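Local coordinates for protein N-acetylglucosamine 2-epimerase (Xylella fastidiosa, PDB 3GT5) that probably isomerises or epimerises a sugar, as a member of the N-acylglucosamine 2-epimerase family with a barrel of helices, at residues G244-H249 with Y308-A313. Numbering follows the deposited sequence.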
loop_
_atom_site.group_PDB
_atom_site.type_symbol
_atom_site.label_atom_id
_atom_site.label_comp_id
_atom_site.label_asym_id
_atom_site.label_seq_id
_atom_site.Cartn_x
_atom_site.Cartn_y
_atom_site.Cartn_z
ATOM N N GLY A 244 15.243 -1.378 9.259
ATOM C CA GLY A 244 15.273 0.010 9.755
ATOM C C GLY A 244 13.863 0.555 9.911
ATOM O O GLY A 244 12.900 -0.087 9.428
ATOM N N PHE A 245 13.719 1.706 10.585
ATOM C CA PHE A 245 12.442 2.394 10.603
ATOM C C PHE A 245 12.158 2.917 9.227
ATOM O O PHE A 245 13.034 3.494 8.583
ATOM C CB PHE A 245 12.429 3.562 11.595
ATOM C CG PHE A 245 12.335 3.146 13.023
ATOM C CD1 PHE A 245 11.135 2.680 13.532
ATOM C CD2 PHE A 245 13.420 3.275 13.881
ATOM C CE1 PHE A 245 11.004 2.341 14.836
ATOM C CE2 PHE A 245 13.300 2.917 15.239
ATOM C CZ PHE A 245 12.096 2.441 15.706
ATOM N N GLN A 246 10.921 2.712 8.775
ATOM C CA GLN A 246 10.469 3.140 7.458
ATOM C C GLN A 246 9.586 4.369 7.663
ATOM O O GLN A 246 8.444 4.223 8.090
ATOM C CB GLN A 246 9.635 2.013 6.843
ATOM C CG GLN A 246 10.465 0.825 6.390
ATOM C CD GLN A 246 10.848 1.009 4.953
ATOM O OE1 GLN A 246 9.961 1.220 4.109
ATOM N NE2 GLN A 246 12.162 0.952 4.640
ATOM N N PRO A 247 10.089 5.589 7.389
ATOM C CA PRO A 247 9.228 6.748 7.526
ATOM C C PRO A 247 7.912 6.652 6.737
ATOM O O PRO A 247 6.879 7.154 7.182
ATOM C CB PRO A 247 10.095 7.910 6.951
ATOM C CG PRO A 247 11.227 7.279 6.296
ATOM C CD PRO A 247 11.460 5.992 6.984
ATOM N N GLY A 248 7.969 6.034 5.577
ATOM C CA GLY A 248 6.805 5.826 4.715
ATOM C C GLY A 248 5.725 5.044 5.411
ATOM O O GLY A 248 4.548 5.247 5.148
ATOM N N HIS A 249 6.129 4.118 6.262
ATOM C CA HIS A 249 5.119 3.360 7.045
ATOM C C HIS A 249 4.559 4.140 8.206
ATOM O O HIS A 249 3.390 3.911 8.591
ATOM C CB HIS A 249 5.655 1.960 7.440
ATOM C CG HIS A 249 5.743 0.994 6.308
ATOM N ND1 HIS A 249 6.546 -0.135 6.347
ATOM C CD2 HIS A 249 5.184 1.001 5.074
ATOM C CE1 HIS A 249 6.424 -0.803 5.217
ATOM N NE2 HIS A 249 5.605 -0.134 4.420
ATOM N N TYR A 308 12.125 6.705 -2.570
ATOM C CA TYR A 308 11.192 5.795 -3.167
ATOM C C TYR A 308 9.872 6.527 -3.430
ATOM O O TYR A 308 9.379 7.310 -2.630
ATOM C CB TYR A 308 10.902 4.637 -2.231
ATOM C CG TYR A 308 11.937 3.530 -2.238
ATOM C CD1 TYR A 308 11.629 2.284 -2.713
ATOM C CD2 TYR A 308 13.217 3.731 -1.700
ATOM C CE1 TYR A 308 12.569 1.253 -2.690
ATOM C CE2 TYR A 308 14.157 2.708 -1.677
ATOM C CZ TYR A 308 13.820 1.477 -2.142
ATOM O OH TYR A 308 14.752 0.458 -2.129
ATOM N N PHE A 309 9.226 6.121 -4.487
ATOM C CA PHE A 309 7.966 6.722 -4.925
ATOM C C PHE A 309 6.896 6.700 -3.820
ATOM O O PHE A 309 6.316 7.729 -3.482
ATOM C CB PHE A 309 7.454 6.038 -6.215
ATOM C CG PHE A 309 6.838 4.661 -6.037
ATOM C CD1 PHE A 309 5.485 4.460 -6.258
ATOM C CD2 PHE A 309 7.629 3.541 -5.697
ATOM C CE1 PHE A 309 4.918 3.205 -6.100
ATOM C CE2 PHE A 309 7.052 2.298 -5.496
ATOM C CZ PHE A 309 5.694 2.129 -5.731
ATOM N N TRP A 310 6.707 5.521 -3.236
ATOM C CA TRP A 310 5.575 5.285 -2.342
ATOM C C TRP A 310 5.730 6.015 -1.019
ATOM O O TRP A 310 4.754 6.442 -0.380
ATOM C CB TRP A 310 5.351 3.794 -2.133
ATOM C CG TRP A 310 6.413 3.069 -1.309
ATOM C CD1 TRP A 310 7.467 2.373 -1.780
ATOM C CD2 TRP A 310 6.463 2.972 0.119
ATOM N NE1 TRP A 310 8.201 1.851 -0.727
ATOM C CE2 TRP A 310 7.583 2.173 0.445
ATOM C CE3 TRP A 310 5.664 3.477 1.149
ATOM C CZ2 TRP A 310 7.933 1.858 1.752
ATOM C CZ3 TRP A 310 6.017 3.186 2.478
ATOM C CH2 TRP A 310 7.151 2.374 2.763
ATOM N N VAL A 311 6.984 6.205 -0.582
ATOM C CA VAL A 311 7.268 7.028 0.616
ATOM C C VAL A 311 6.796 8.485 0.494
ATOM O O VAL A 311 6.173 9.037 1.390
ATOM C CB VAL A 311 8.789 6.937 0.969
ATOM C CG1 VAL A 311 9.118 7.746 2.200
ATOM C CG2 VAL A 311 9.140 5.418 1.177
ATOM N N GLN A 312 7.055 9.081 -0.661
ATOM C CA GLN A 312 6.614 10.423 -0.891
ATOM C C GLN A 312 5.078 10.475 -0.982
ATOM O O GLN A 312 4.469 11.373 -0.434
ATOM C CB GLN A 312 7.245 10.982 -2.166
ATOM C CG GLN A 312 8.686 10.589 -2.456
ATOM C CD GLN A 312 9.672 10.773 -1.313
ATOM O OE1 GLN A 312 9.682 11.792 -0.635
ATOM N NE2 GLN A 312 10.548 9.788 -1.134
ATOM N N ALA A 313 4.501 9.507 -1.678
ATOM C CA ALA A 313 3.040 9.468 -1.958
ATOM C C ALA A 313 2.229 9.296 -0.639
ATOM O O ALA A 313 1.256 9.975 -0.392
ATOM C CB ALA A 313 2.752 8.332 -2.970
#
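The six-membered ring of W310 reaches across to the start of helix 247-263, where G248 and H249 meet it obliquely and Q246 OE1 comes in at its edge. The broad, flat indole offers one surface to both G248 and H249. CZ3 of W310 comes to 3.5 Å from the carbonyl carbon of G248. Glycine suits this spot because a beta carbon here would collide with W310 CZ3 and V311 CG2; without one, the two helix starts approach to 4.3 Å between the CA atoms of G248 and V311. V311 packs beside it: the branched side chain puts CG1 3.9 Å from G248 CA and CG2 over one face of the indole.

The H249 and W310 planes are 32° apart. CD2 and NE2 of the flat imidazole lie against W310 CH2, CD2 at 3.3 Å, while ND1 is hydrogen-bonded to E219, which limits the turning of the ring. Q246, bent at chi2 (-92°), brings OE1 near the indole plane, 3.2 Å from W310 CZ2, where a glutamine oxygen can face weakly positive ring C-H groups.

Behind this shell, chi1 of W310 (70°) swings the indole out to G248 and H249 and leaves CB over the centre of the F309 ring. Q312 NE2 donates to Y308 O (3.1 Å). H378 also meets the W310 ring. The contact joins the N-terminal ends of helices 247-263 and 309-326, probably part of the family's alpha/alpha barrel; the latter directly follows strand 302-308, with helix 172-189 against H249 and helix 377-387 against F309 and A313.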